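Local coordinates for malonyl-CoA decarboxylase (Rhodopseudomonas palustris, PDB 4KSA) that catalyses the decarboxylation of malonyl-CoA, releasing acetyl-CoA and carbon dioxide, at the interface of chains A and B. Sequence-based numbering; all coordinates share one arbitrary frame. Chains: chain A/B, Malonyl-CoA decarboxylase.

The interface of chains A and B. Residues chain A 6, 10, 14; chain B 183, 220-221, 224-226.
A:Phe10 lays one face of its ring on the B:Val225–B:Asp226 backbone, and A:Arg6, one helical turn earlier, pairs with the B:Asp226 carboxylate. Face-on packing is shown by height: the backbone N of B:Asp226 lies 3.5 Å above the plane of the A:Phe10 ring, over its centre. Toward the rim, A:Phe10 CD2 meets B:Val225 CA at 3.4 Å, and CG1 of the same valine reaches that ring carbon at 3.6 Å. B:Phe220 approaches differently, its CB lying in plane at the ring edge, 3.8 Å from A:Phe10 CZ, while the two phenylalanine side chains cross at about a right angle. With CG anti to the backbone N (chi1 -170°), A:Phe10 projects from its helix onto this surface.

The salt bridge runs from A:Arg6 NH1 to B:Asp226 OD1 at 3.3 Å, but it is not a flat, two-pronged pairing. OD1 sits above the centre of the guanidinium, and the two planes are turned 72° apart, which suggests charge attraction across a face. Bends at chi2 and chi3 turn the face of the guanidinium toward the carboxylate oxygens, of which OD2 also lies 3.3 Å from the methylene A:Arg6 CD.

Packing thins toward both ends. B:Pro183 comes no nearer than 4.4 Å, from its CB to A:Arg6 NH2, and A:Leu14 touches B:His221 chiefly through one methyl, CD2, against backbone atoms, leaving the imidazole turned away.

Overall, one side of the N-terminal helix 6-22 of chain A rests on chain B where strand 214-220 ends and the following 221-226 segment turns. Two copies of the enzyme meet here in a two-fold symmetric interface, whose twin contact has the chains exchanged; the patch probably contributes to self-association within the deposited four-chain assembly.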
# COMPACT_ATOMS: atom_id res chain seq x y z
N ARG A 6 -9.17 9.46 3.88
CA ARG A 6 -9.72 8.13 3.64
C ARG A 6 -9.84 7.91 2.14
O ARG A 6 -9.47 6.86 1.61
CB ARG A 6 -11.09 8.03 4.31
CG ARG A 6 -12.01 6.92 3.83
CD ARG A 6 -11.60 5.54 4.30
NE ARG A 6 -10.86 4.80 3.28
CZ ARG A 6 -10.66 3.49 3.32
NH1 ARG A 6 -9.97 2.90 2.35
NH2 ARG A 6 -11.16 2.76 4.31
N PHE A 10 -7.95 5.06 0.05
CA PHE A 10 -8.69 4.26 -0.90
C PHE A 10 -8.20 4.42 -2.34
O PHE A 10 -7.79 3.44 -2.95
CB PHE A 10 -10.18 4.58 -0.85
CG PHE A 10 -11.01 3.61 -1.63
CD1 PHE A 10 -11.15 2.29 -1.20
CD2 PHE A 10 -11.61 3.99 -2.83
CE1 PHE A 10 -11.87 1.36 -1.95
CE2 PHE A 10 -12.33 3.06 -3.59
CZ PHE A 10 -12.46 1.75 -3.15
N LEU A 14 -6.61 1.38 -4.85
CA LEU A 14 -7.20 0.94 -6.11
C LEU A 14 -6.26 1.22 -7.26
O LEU A 14 -6.11 0.39 -8.15
CB LEU A 14 -8.52 1.67 -6.36
CG LEU A 14 -9.82 0.88 -6.26
CD1 LEU A 14 -9.94 0.24 -4.88
CD2 LEU A 14 -10.99 1.79 -6.52
N PRO B 183 -12.50 -3.27 6.42
CA PRO B 183 -12.92 -2.06 7.14
C PRO B 183 -14.40 -2.14 7.50
O PRO B 183 -15.22 -2.54 6.69
CB PRO B 183 -12.61 -0.96 6.15
CG PRO B 183 -11.34 -1.46 5.54
CD PRO B 183 -11.68 -2.90 5.25
N PHE B 220 -14.92 -2.88 -6.60
CA PHE B 220 -14.86 -1.46 -6.27
C PHE B 220 -14.39 -0.62 -7.45
O PHE B 220 -13.60 -1.08 -8.27
CB PHE B 220 -13.90 -1.24 -5.11
CG PHE B 220 -14.30 -1.95 -3.86
CD1 PHE B 220 -14.85 -1.25 -2.79
CD2 PHE B 220 -14.17 -3.34 -3.77
CE1 PHE B 220 -15.26 -1.91 -1.64
CE2 PHE B 220 -14.58 -4.02 -2.64
CZ PHE B 220 -15.13 -3.30 -1.56
N HIS B 221 -14.86 0.61 -7.51
CA HIS B 221 -14.47 1.53 -8.58
C HIS B 221 -13.97 2.85 -7.95
O HIS B 221 -14.54 3.35 -6.98
CB HIS B 221 -15.67 1.76 -9.49
CG HIS B 221 -15.34 2.36 -10.82
ND1 HIS B 221 -14.86 3.64 -10.96
CD2 HIS B 221 -15.42 1.85 -12.06
CE1 HIS B 221 -14.66 3.89 -12.24
NE2 HIS B 221 -15.00 2.82 -12.93
N LEU B 224 -16.37 5.80 -6.54
CA LEU B 224 -17.13 5.73 -5.30
C LEU B 224 -16.31 4.99 -4.26
O LEU B 224 -16.26 3.76 -4.25
CB LEU B 224 -18.47 5.02 -5.55
CG LEU B 224 -19.48 5.76 -6.44
CD1 LEU B 224 -20.59 4.82 -6.85
CD2 LEU B 224 -20.05 6.96 -5.70
N VAL B 225 -15.65 5.74 -3.40
CA VAL B 225 -14.80 5.15 -2.37
C VAL B 225 -15.57 4.27 -1.41
O VAL B 225 -16.73 4.55 -1.10
CB VAL B 225 -14.06 6.23 -1.55
CG1 VAL B 225 -13.26 7.15 -2.48
CG2 VAL B 225 -15.05 7.03 -0.74
N ASP B 226 -14.90 3.22 -0.94
CA ASP B 226 -15.45 2.25 0.01
C ASP B 226 -16.82 1.73 -0.34
O ASP B 226 -17.47 1.09 0.47
CB ASP B 226 -15.51 2.85 1.43
CG ASP B 226 -14.18 3.40 1.88
OD1 ASP B 226 -13.15 2.79 1.50
OD2 ASP B 226 -14.17 4.42 2.61